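Suppressor of RNA silencing p3 (Rice hoja blanca virus, PDB 3AJF) suppresses RNA-mediated gene silencing in the host, presumably by binding double-stranded RNA, and is a homodimer seen here as its helical domain. Local coordinates at residues F55-L63 against L75-T83. Sequence-based numbering, arbitrary orientation.
Sequences FLKSAIWML and LPLTCLVST. With SO4 (sulfate ion), chain E.
Val-81 and Leu-77, one helical turn apart, carry the apolar packing of 75-83 on 55-63. The two branches of Val-81 divide the work: CG2 meets the methyl of Ala-59, CB to CG2 3.6 Å, while CG1 lies 4.1 Å from CG1 of Ile-60. Leu-77 keeps its CG anti to the backbone N (chi1 -178°), which carries both methyls across to the partner helix. There CD1 touches CB of Ala-59, and CD2 lies between CG of Leu-63 (3.9 Å) and CE of selenomethionine Met-62 (3.8 Å), whose chain turns at its last torsion (chi3 67°), bringing CE toward Leu-77. Leu-56 comes in from one flank, its CD2 3.8 Å from the carbonyl O of Val-81.

No hydrogen bond joins the segments. Both methyls of Leu-63 cover OG1 of Thr-78, each at 3.7 Å; that hydroxyl is hydrogen-bonded to the carbonyl O of Arg-74.

Lys-57, on the outer side of its helix, donates from NZ to O1 of a sulfate, probably from the crystallisation liquor.

Ile-60 also packs on Ile-60 of the second subunit, so the contact borders the dimer interface. The axes of 55-63 and 75-83 approach to 9.8 Å at 149°, so helices 49-64 and 74-85 pack roughly antiparallel, as a helical hairpin buried in the domain core.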
loop_
_atom_site.group_PDB
_atom_site.type_symbol
_atom_site.label_atom_id
_atom_site.label_comp_id
_atom_site.label_asym_id
_atom_site.label_seq_id
_atom_site.Cartn_x
_atom_site.Cartn_y
_atom_site.Cartn_z
ATOM N N PHE A 55 0.403 0.271 -9.290
ATOM C CA PHE A 55 1.520 -0.551 -8.768
ATOM C C PHE A 55 1.190 -1.120 -7.387
ATOM O O PHE A 55 1.274 -2.335 -7.168
ATOM C CB PHE A 55 2.734 0.372 -8.712
ATOM C CG PHE A 55 4.006 -0.207 -8.122
ATOM C CD1 PHE A 55 4.927 -0.884 -8.925
ATOM C CD2 PHE A 55 4.370 0.087 -6.780
ATOM C CE1 PHE A 55 6.173 -1.353 -8.386
ATOM C CE2 PHE A 55 5.601 -0.374 -6.237
ATOM C CZ PHE A 55 6.495 -1.080 -7.031
ATOM N N LEU A 56 0.776 -0.252 -6.456
ATOM C CA LEU A 56 0.425 -0.718 -5.100
ATOM C C LEU A 56 -0.803 -1.633 -5.068
ATOM O O LEU A 56 -0.845 -2.610 -4.296
ATOM C CB LEU A 56 0.216 0.458 -4.138
ATOM C CG LEU A 56 1.435 1.368 -3.883
ATOM C CD1 LEU A 56 0.933 2.613 -3.182
ATOM C CD2 LEU A 56 2.464 0.706 -3.056
ATOM N N LYS A 57 -1.812 -1.310 -5.877
ATOM C CA LYS A 57 -3.027 -2.113 -5.914
ATOM C C LYS A 57 -2.785 -3.542 -6.411
ATOM O O LYS A 57 -3.434 -4.485 -5.928
ATOM C CB LYS A 57 -4.096 -1.434 -6.761
ATOM C CG LYS A 57 -4.787 -0.327 -6.036
ATOM C CD LYS A 57 -5.292 0.713 -7.018
ATOM C CE LYS A 57 -6.701 0.502 -7.465
ATOM N NZ LYS A 57 -6.883 1.389 -8.686
ATOM N N SER A 58 -1.856 -3.714 -7.347
ATOM C CA SER A 58 -1.462 -5.078 -7.776
ATOM C C SER A 58 -0.785 -5.863 -6.645
ATOM O O SER A 58 -1.079 -7.059 -6.441
ATOM C CB SER A 58 -0.565 -5.070 -9.020
ATOM O OG SER A 58 -1.314 -5.086 -10.223
ATOM N N ALA A 59 0.128 -5.209 -5.928
ATOM C CA ALA A 59 0.802 -5.842 -4.781
ATOM C C ALA A 59 -0.187 -6.188 -3.655
ATOM O O ALA A 59 -0.099 -7.245 -3.065
ATOM C CB ALA A 59 1.954 -4.947 -4.282
ATOM N N ILE A 60 -1.127 -5.287 -3.361
ATOM C CA ILE A 60 -2.181 -5.510 -2.357
ATOM C C ILE A 60 -3.120 -6.660 -2.796
ATOM O O ILE A 60 -3.485 -7.518 -1.990
ATOM C CB ILE A 60 -2.968 -4.221 -2.051
ATOM C CG1 ILE A 60 -2.017 -3.206 -1.330
ATOM C CG2 ILE A 60 -4.234 -4.529 -1.174
ATOM C CD1 ILE A 60 -2.586 -1.744 -1.181
ATOM N N TRP A 61 -3.476 -6.686 -4.075
ATOM C CA TRP A 61 -4.228 -7.832 -4.611
ATOM C C TRP A 61 -3.515 -9.177 -4.372
ATOM O O TRP A 61 -4.138 -10.146 -3.915
ATOM C CB TRP A 61 -4.622 -7.648 -6.092
ATOM C CG TRP A 61 -5.269 -8.898 -6.596
ATOM C CD1 TRP A 61 -6.613 -9.210 -6.574
ATOM C CD2 TRP A 61 -4.602 -10.015 -7.159
ATOM N NE1 TRP A 61 -6.813 -10.468 -7.123
ATOM C CE2 TRP A 61 -5.590 -10.989 -7.470
ATOM C CE3 TRP A 61 -3.260 -10.291 -7.460
ATOM C CZ2 TRP A 61 -5.273 -12.224 -8.050
ATOM C CZ3 TRP A 61 -2.942 -11.532 -8.052
ATOM C CH2 TRP A 61 -3.951 -12.487 -8.325
HETATM N N MSE A 62 -2.219 -9.236 -4.664
HETATM C CA MSE A 62 -1.415 -10.446 -4.463
HETATM C C MSE A 62 -1.420 -10.905 -3.000
HETATM O O MSE A 62 -1.342 -12.116 -2.724
HETATM C CB MSE A 62 0.029 -10.227 -4.904
HETATM C CG MSE A 62 0.246 -10.014 -6.392
HETATM SE SE MSE A 62 2.014 -9.288 -6.883
HETATM C CE MSE A 62 3.293 -10.757 -6.419
ATOM N N LEU A 63 -1.442 -9.952 -2.061
ATOM C CA LEU A 63 -1.449 -10.285 -0.632
ATOM C C LEU A 63 -2.843 -10.648 -0.111
ATOM O O LEU A 63 -2.978 -11.427 0.842
ATOM C CB LEU A 63 -0.895 -9.115 0.192
ATOM C CG LEU A 63 0.600 -8.848 0.013
ATOM C CD1 LEU A 63 1.011 -7.419 0.477
ATOM C CD2 LEU A 63 1.366 -9.942 0.768
ATOM N N LEU A 75 6.428 -11.326 3.547
ATOM C CA LEU A 75 7.102 -10.262 4.302
ATOM C C LEU A 75 7.776 -9.241 3.365
ATOM O O LEU A 75 7.574 -8.027 3.528
ATOM C CB LEU A 75 8.090 -10.847 5.326
ATOM C CG LEU A 75 8.898 -9.866 6.190
ATOM C CD1 LEU A 75 7.979 -8.842 6.866
ATOM C CD2 LEU A 75 9.737 -10.600 7.229
ATOM N N PRO A 76 8.569 -9.720 2.390
ATOM C CA PRO A 76 9.142 -8.753 1.442
ATOM C C PRO A 76 8.104 -7.980 0.615
ATOM O O PRO A 76 8.310 -6.792 0.354
ATOM C CB PRO A 76 10.037 -9.592 0.537
ATOM C CG PRO A 76 9.802 -11.048 0.901
ATOM C CD PRO A 76 9.060 -11.102 2.187
ATOM N N LEU A 77 7.005 -8.624 0.228
ATOM C CA LEU A 77 6.028 -7.945 -0.595
ATOM C C LEU A 77 5.292 -6.893 0.232
ATOM O O LEU A 77 5.021 -5.794 -0.245
ATOM C CB LEU A 77 5.057 -8.949 -1.227
ATOM C CG LEU A 77 3.982 -8.414 -2.177
ATOM C CD1 LEU A 77 4.609 -7.545 -3.280
ATOM C CD2 LEU A 77 3.197 -9.587 -2.767
ATOM N N THR A 78 5.006 -7.220 1.490
ATOM C CA THR A 78 4.393 -6.271 2.380
ATOM C C THR A 78 5.343 -5.106 2.623
ATOM O O THR A 78 4.901 -3.946 2.705
ATOM C CB THR A 78 4.029 -6.959 3.723
ATOM O OG1 THR A 78 3.028 -7.955 3.474
ATOM C CG2 THR A 78 3.500 -5.963 4.720
ATOM N N CYS A 79 6.632 -5.406 2.753
ATOM C CA CYS A 79 7.651 -4.357 2.881
ATOM C C CYS A 79 7.560 -3.381 1.709
ATOM O O CYS A 79 7.562 -2.160 1.909
ATOM C CB CYS A 79 9.096 -4.934 2.944
ATOM S SG CYS A 79 10.352 -3.677 3.385
ATOM N N LEU A 80 7.499 -3.924 0.490
ATOM C CA LEU A 80 7.400 -3.098 -0.723
ATOM C C LEU A 80 6.147 -2.196 -0.685
ATOM O O LEU A 80 6.217 -0.977 -0.967
ATOM C CB LEU A 80 7.369 -4.009 -1.960
ATOM C CG LEU A 80 8.642 -4.822 -2.237
ATOM C CD1 LEU A 80 8.465 -5.722 -3.493
ATOM C CD2 LEU A 80 9.846 -3.865 -2.383
ATOM N N VAL A 81 5.009 -2.781 -0.299
ATOM C CA VAL A 81 3.787 -2.004 -0.193
ATOM C C VAL A 81 3.985 -0.855 0.802
ATOM O O VAL A 81 3.667 0.313 0.516
ATOM C CB VAL A 81 2.537 -2.858 0.184
ATOM C CG1 VAL A 81 1.360 -1.934 0.545
ATOM C CG2 VAL A 81 2.140 -3.670 -0.950
ATOM N N SER A 82 4.502 -1.215 1.972
ATOM C CA SER A 82 4.647 -0.306 3.078
ATOM C C SER A 82 5.600 0.828 2.694
ATOM O O SER A 82 5.285 2.026 2.932
ATOM C CB SER A 82 5.097 -1.096 4.319
ATOM O OG SER A 82 5.602 -0.244 5.302
ATOM N N THR A 83 6.729 0.482 2.070
ATOM C CA THR A 83 7.718 1.482 1.676
ATOM C C THR A 83 7.336 2.358 0.483
ATOM O O THR A 83 7.589 3.567 0.505
ATOM C CB THR A 83 9.169 0.886 1.445
ATOM O OG1 THR A 83 9.181 0.079 0.279
ATOM C CG2 THR A 83 9.550 0.016 2.541
HETATM S S SO4 E . -6.623 -1.862 -10.739
HETATM O O1 SO4 E . -6.065 -0.517 -10.835
HETATM O O2 SO4 E . -5.581 -2.879 -10.649
HETATM O O3 SO4 E . -7.467 -2.057 -11.905
HETATM O O4 SO4 E . -7.449 -1.992 -9.547
#